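Local atomic coordinates of ribosome-inactivating protein (Lychnis chalcedonica, PDB entry 2G5X), a protein that belongs to the plant ribosome-inactivating proteins and folds as a single chain in which a mixed beta sheet is packed with helices. Residues 32-37 and 229-234; 175-180 and 194-199. One frame throughout, in Å; residues are numbered along the deposited sequence.

Contact 1 pairs the loop 32-37 with the C-terminal tail 229-234, whereas contact 2 sets helix 175-184 against helix 193-201. Their centres lie about 17 Å apart, and along the chain contact 2 is nested inside the loop that contact 1 closes. The two meet where CG of Lys-175 packs against the backbone N of Gly-229, at 4.0 Å. A further tie is helix 10-25: its Arg-21 touches Pro-35 of contact 1 and forms a salt bridge with Glu-178 of contact 2. Contact 1 is a mostly buried, hydrogen-bonded backbone pairing; contact 2 is a sparse apolar junction between helices, partly buried.

Contact 1 (32-37 and 229-234); sequences CNIPVT and GLLLYN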
loop_
_atom_site.group_PDB
_atom_site.type_symbol
_atom_site.label_atom_id
_atom_site.label_comp_id
_atom_site.label_asym_id
_atom_site.label_seq_id
_atom_site.Cartn_x
_atom_site.Cartn_y
_atom_site.Cartn_z
ATOM N N CYS A 32 -0.676 22.919 3.450
ATOM C CA CYS A 32 -0.842 23.206 2.025
ATOM C C CYS A 32 -2.017 22.370 1.511
ATOM O O CYS A 32 -2.055 21.972 0.344
ATOM C CB CYS A 32 0.428 22.853 1.239
ATOM S SG CYS A 32 1.944 23.719 1.767
ATOM N N ASN A 33 -2.968 22.113 2.409
ATOM C CA ASN A 33 -4.166 21.325 2.125
ATOM C C ASN A 33 -3.838 19.874 1.773
ATOM O O ASN A 33 -4.494 19.262 0.929
ATOM C CB ASN A 33 -4.988 21.970 1.003
ATOM C CG ASN A 33 -6.391 21.396 0.905
ATOM O OD1 ASN A 33 -7.011 21.075 1.918
ATOM N ND2 ASN A 33 -6.905 21.282 -0.315
ATOM N N ILE A 34 -2.815 19.338 2.428
ATOM C CA ILE A 34 -2.387 17.957 2.222
ATOM C C ILE A 34 -2.336 17.283 3.595
ATOM O O ILE A 34 -1.790 17.848 4.545
ATOM C CB ILE A 34 -0.969 17.883 1.606
ATOM C CG1 ILE A 34 -0.915 18.662 0.290
ATOM C CG2 ILE A 34 -0.579 16.420 1.378
ATOM C CD1 ILE A 34 0.491 18.817 -0.256
ATOM N N PRO A 35 -2.911 16.077 3.728
ATOM C CA PRO A 35 -2.872 15.408 5.033
ATOM C C PRO A 35 -1.444 15.019 5.420
ATOM O O PRO A 35 -0.607 14.755 4.556
ATOM C CB PRO A 35 -3.790 14.201 4.834
ATOM C CG PRO A 35 -3.652 13.902 3.377
ATOM C CD PRO A 35 -3.655 15.275 2.742
ATOM N N VAL A 36 -1.174 14.987 6.722
ATOM C CA VAL A 36 0.157 14.664 7.228
ATOM C C VAL A 36 0.113 13.513 8.230
ATOM O O VAL A 36 -0.777 13.456 9.075
ATOM C CB VAL A 36 0.770 15.895 7.931
ATOM C CG1 VAL A 36 2.233 15.639 8.268
ATOM C CG2 VAL A 36 0.610 17.131 7.046
ATOM N N THR A 37 1.071 12.594 8.141
ATOM C CA THR A 37 1.098 11.474 9.074
ATOM C C THR A 37 1.595 11.951 10.436
ATOM O O THR A 37 2.184 13.032 10.555
ATOM C CB THR A 37 2.019 10.332 8.591
ATOM O OG1 THR A 37 3.381 10.780 8.586
ATOM C CG2 THR A 37 1.620 9.883 7.190
ATOM N N GLY A 229 0.414 13.775 -2.166
ATOM C CA GLY A 229 -0.965 13.555 -1.767
ATOM C C GLY A 229 -1.037 13.260 -0.277
ATOM O O GLY A 229 -2.113 13.267 0.320
ATOM N N LEU A 230 0.121 12.994 0.320
ATOM C CA LEU A 230 0.229 12.704 1.747
ATOM C C LEU A 230 1.623 13.133 2.187
ATOM O O LEU A 230 2.612 12.793 1.538
ATOM C CB LEU A 230 0.049 11.198 2.009
ATOM C CG LEU A 230 0.246 10.707 3.451
ATOM C CD1 LEU A 230 -0.872 11.245 4.338
ATOM C CD2 LEU A 230 0.252 9.179 3.491
ATOM N N LEU A 231 1.707 13.889 3.276
ATOM C CA LEU A 231 3.004 14.335 3.766
ATOM C C LEU A 231 3.442 13.509 4.957
ATOM O O LEU A 231 2.618 13.008 5.718
ATOM C CB LEU A 231 2.962 15.808 4.199
ATOM C CG LEU A 231 2.591 16.895 3.189
ATOM C CD1 LEU A 231 2.805 18.257 3.833
ATOM C CD2 LEU A 231 3.447 16.773 1.942
ATOM N N LEU A 232 4.751 13.364 5.104
ATOM C CA LEU A 232 5.310 12.651 6.238
ATOM C C LEU A 232 5.458 13.717 7.325
ATOM O O LEU A 232 5.590 14.905 7.025
ATOM C CB LEU A 232 6.685 12.082 5.874
ATOM C CG LEU A 232 7.467 11.315 6.945
ATOM C CD1 LEU A 232 6.808 9.969 7.194
ATOM C CD2 LEU A 232 8.907 11.117 6.485
ATOM N N TYR A 233 5.410 13.302 8.585
ATOM C CA TYR A 233 5.580 14.233 9.692
ATOM C C TYR A 233 6.946 14.905 9.514
ATOM O O TYR A 233 7.799 14.395 8.787
ATOM C CB TYR A 233 5.539 13.460 11.010
ATOM C CG TYR A 233 6.499 12.294 11.038
ATOM C CD1 TYR A 233 7.852 12.485 11.314
ATOM C CD2 TYR A 233 6.063 11.000 10.747
ATOM C CE1 TYR A 233 8.751 11.419 11.296
ATOM C CE2 TYR A 233 6.952 9.927 10.727
ATOM C CZ TYR A 233 8.293 10.147 11.003
ATOM O OH TYR A 233 9.177 9.093 10.980
ATOM N N ASN A 234 7.156 16.044 10.166
ATOM C CA ASN A 234 8.441 16.728 10.051
ATOM C C ASN A 234 9.104 16.839 11.421
ATOM O O ASN A 234 8.638 16.141 12.348
ATOM C CB ASN A 234 8.262 18.117 9.421
ATOM C CG ASN A 234 7.828 19.170 10.420
ATOM O OD1 ASN A 234 6.998 18.917 11.291
ATOM N ND2 ASN A 234 8.381 20.373 10.284
ATOM O OXT ASN A 234 10.086 17.602 11.547
#
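Ile-34 CG2 lies over the backbone at the start of the tail, 3.6 Å from Gly-229 C, and also packs against CG of Leu-231. With chi1 at -57°, CG1 sits beside the backbone N, and CG2 is the branch anti to N that meets the tail. Next along the loop, the ring of Pro-35 crosses the Leu-230 side chain at about a right angle, CG to CD1 at 4.0 Å. Val-36 and Leu-231 face each other in a single beta bridge. The hydrogen bonds flank Val-36: Leu-231 N gives a nearly straight one to Pro-35 O (2.8 Å), and Thr-37 N gives one to Leu-231 O (2.9 Å). That second oxygen also receives a CA-H...O contact from Val-36 CA at 3.3 Å, while the valine's CG2 lies beside Leu-231 CB.

Thr-37 closes the pairing with its side chain. Chi1 of 66° sets OG1 between the backbone N and the carbonyl carbon, where it accepts a bent bond from Tyr-233 N (3.2 Å, 136° at the hydrogen). The same hydroxyl is also hydrogen-bonded to Ser-66 O, whereas the CG2 methyl meets CD2 of Leu-230. The Tyr-233 ring has CG of its neighbour Leu-232 over its centre.

Trp-203 and Ser-207 of helix 203-210 hydrogen-bond to Leu-230 O and Leu-232 N, and a disulfide ties Cys-32, at the head of segment 32-37, to Cys-214 beyond that helix. The contact thus stitches the C-terminal tail to the loop between helix 10-25 and strand 45-51. Its hydrogen bonds run from Pro-35 O to the Thr-37 hydroxyl, which implies a directional join there, while the Ile-34 and Pro-35 side chains pack through aliphatic carbon.

Contact 2 (175-180 and 194-199); sequences KYIEDQ and ARITLL
Ile-177 and Ile-196 form the closest part of this helix-helix packing, in which two neighbouring helices of the ribosome-inactivating protein fold run roughly antiparallel. The segment axes are 144° apart in direction and approach no nearer than 11.4 Å, a wide spacing bridged by side-chain ends. CD1 of Ile-177 reaches CG2 of Ile-196 at 3.9 Å, with CG1 of Ile-177 a little farther from the same methyl; the two side chains cross obliquely. Ile-196 uses its other branch as well, its CD1 lying 4.1 Å from the aliphatic CG of Gln-180, one turn along from Ile-177.

Packing is looser round the ring of Tyr-176, itself partly exposed. Chi1 of -173° carries its CG anti to the backbone N, and the ring presents an edge to Ile-196, CE2 to CG1 at 4.4 Å. Leu-199 CD2 comes to Tyr-176 CD2 at 4.2 Å. Glu-225, from a loop, also touches Tyr-176 and takes a salt bridge from Arg-195, while Phe-221 packs on Leu-199.

Between the two segments the contact rests on carbon atoms. On the side of helix 175-184 turned from its partner, OE2 of Glu-178 hydrogen-bonds to Ser-14 OG of helix 10-25; in that cluster, Lys-175 NZ forms a salt bridge with Glu-178 OE1 at 2.8 Å, on the syn side and 33° out of the carboxylate plane.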
loop_
_atom_site.group_PDB
_atom_site.type_symbol
_atom_site.label_atom_id
_atom_site.label_comp_id
_atom_site.label_asym_id
_atom_site.label_seq_id
_atom_site.Cartn_x
_atom_site.Cartn_y
_atom_site.Cartn_z
ATOM N N LYS A 175 0.825 12.212 -6.019
ATOM C CA LYS A 175 -0.238 12.468 -6.990
ATOM C C LYS A 175 0.243 12.083 -8.395
ATOM O O LYS A 175 -0.541 11.621 -9.227
ATOM C CB LYS A 175 -0.639 13.950 -6.983
ATOM C CG LYS A 175 -1.335 14.422 -5.706
ATOM C CD LYS A 175 -2.707 13.788 -5.552
ATOM C CE LYS A 175 -3.638 14.205 -6.688
ATOM N NZ LYS A 175 -4.976 13.543 -6.589
ATOM N N TYR A 176 1.532 12.279 -8.652
ATOM C CA TYR A 176 2.119 11.948 -9.949
ATOM C C TYR A 176 1.977 10.454 -10.247
ATOM O O TYR A 176 1.703 10.063 -11.379
ATOM C CB TYR A 176 3.605 12.326 -9.966
ATOM C CG TYR A 176 4.277 12.175 -11.319
ATOM C CD1 TYR A 176 4.261 13.213 -12.249
ATOM C CD2 TYR A 176 4.921 10.988 -11.670
ATOM C CE1 TYR A 176 4.874 13.078 -13.499
ATOM C CE2 TYR A 176 5.533 10.840 -12.917
ATOM C CZ TYR A 176 5.506 11.888 -13.825
ATOM O OH TYR A 176 6.114 11.750 -15.055
ATOM N N ILE A 177 2.167 9.624 -9.226
ATOM C CA ILE A 177 2.070 8.180 -9.394
ATOM C C ILE A 177 0.612 7.749 -9.536
ATOM O O ILE A 177 0.300 6.850 -10.310
ATOM C CB ILE A 177 2.765 7.451 -8.226
ATOM C CG1 ILE A 177 4.258 7.804 -8.247
ATOM C CG2 ILE A 177 2.562 5.945 -8.341
ATOM C CD1 ILE A 177 5.081 7.176 -7.144
ATOM N N GLU A 178 -0.282 8.401 -8.799
ATOM C CA GLU A 178 -1.700 8.094 -8.916
ATOM C C GLU A 178 -2.069 8.339 -10.378
ATOM O O GLU A 178 -2.743 7.523 -11.009
ATOM C CB GLU A 178 -2.532 9.021 -8.017
ATOM C CG GLU A 178 -4.019 9.018 -8.359
ATOM C CD GLU A 178 -4.831 10.015 -7.546
ATOM O OE1 GLU A 178 -4.241 10.832 -6.810
ATOM O OE2 GLU A 178 -6.072 9.984 -7.654
ATOM N N ASP A 179 -1.602 9.464 -10.918
ATOM C CA ASP A 179 -1.894 9.826 -12.300
ATOM C C ASP A 179 -1.367 8.786 -13.287
ATOM O O ASP A 179 -2.013 8.496 -14.294
ATOM C CB ASP A 179 -1.305 11.200 -12.623
ATOM C CG ASP A 179 -2.276 12.326 -12.335
ATOM O OD1 ASP A 179 -1.899 13.506 -12.522
ATOM O OD2 ASP A 179 -3.410 12.032 -11.911
ATOM N N GLN A 180 -0.197 8.221 -13.006
ATOM C CA GLN A 180 0.355 7.203 -13.891
ATOM C C GLN A 180 -0.533 5.955 -13.885
ATOM O O GLN A 180 -0.769 5.348 -14.930
ATOM C CB GLN A 180 1.783 6.840 -13.470
ATOM C CG GLN A 180 2.789 7.969 -13.676
ATOM C CD GLN A 180 2.962 8.335 -15.142
ATOM O OE1 GLN A 180 2.855 9.504 -15.523
ATOM N NE2 GLN A 180 3.235 7.337 -15.971
ATOM N N ALA A 194 12.961 3.437 -13.458
ATOM C CA ALA A 194 13.957 3.995 -12.549
ATOM C C ALA A 194 13.680 5.388 -11.982
ATOM O O ALA A 194 13.943 5.629 -10.803
ATOM C CB ALA A 194 15.329 3.981 -13.225
ATOM N N ARG A 195 13.160 6.308 -12.794
ATOM C CA ARG A 195 12.913 7.657 -12.293
ATOM C C ARG A 195 11.821 7.686 -11.225
ATOM O O ARG A 195 11.971 8.355 -10.198
ATOM C CB ARG A 195 12.561 8.619 -13.437
ATOM C CG ARG A 195 12.561 10.080 -12.993
ATOM C CD ARG A 195 12.324 11.064 -14.132
ATOM N NE ARG A 195 12.203 12.427 -13.618
ATOM C CZ ARG A 195 13.227 13.184 -13.228
ATOM N NH1 ARG A 195 14.472 12.725 -13.299
ATOM N NH2 ARG A 195 13.002 14.397 -12.740
ATOM N N ILE A 196 10.727 6.964 -11.461
ATOM C CA ILE A 196 9.640 6.912 -10.488
ATOM C C ILE A 196 10.114 6.225 -9.211
ATOM O O ILE A 196 9.694 6.587 -8.114
ATOM C CB ILE A 196 8.402 6.160 -11.048
ATOM C CG1 ILE A 196 7.659 7.066 -12.032
ATOM C CG2 ILE A 196 7.477 5.737 -9.904
ATOM C CD1 ILE A 196 6.480 6.407 -12.719
ATOM N N THR A 197 10.989 5.236 -9.354
ATOM C CA THR A 197 11.514 4.528 -8.193
ATOM C C THR A 197 12.339 5.493 -7.331
ATOM O O THR A 197 12.257 5.463 -6.102
ATOM C CB THR A 197 12.380 3.318 -8.624
ATOM O OG1 THR A 197 11.563 2.379 -9.342
ATOM C CG2 THR A 197 12.980 2.624 -7.409
ATOM N N LEU A 198 13.122 6.356 -7.973
ATOM C CA LEU A 198 13.939 7.329 -7.246
ATOM C C LEU A 198 13.040 8.398 -6.620
ATOM O O LEU A 198 13.307 8.889 -5.519
ATOM C CB LEU A 198 14.953 7.985 -8.187
ATOM C CG LEU A 198 15.956 8.949 -7.545
ATOM C CD1 LEU A 198 16.759 8.224 -6.471
ATOM C CD2 LEU A 198 16.883 9.503 -8.619
ATOM N N LEU A 199 11.978 8.763 -7.333
ATOM C CA LEU A 199 11.032 9.750 -6.827
ATOM C C LEU A 199 10.434 9.225 -5.520
ATOM O O LEU A 199 10.370 9.943 -4.518
ATOM C CB LEU A 199 9.916 9.982 -7.851
ATOM C CG LEU A 199 8.726 10.834 -7.406
ATOM C CD1 LEU A 199 9.187 12.242 -7.019
ATOM C CD2 LEU A 199 7.718 10.899 -8.540
#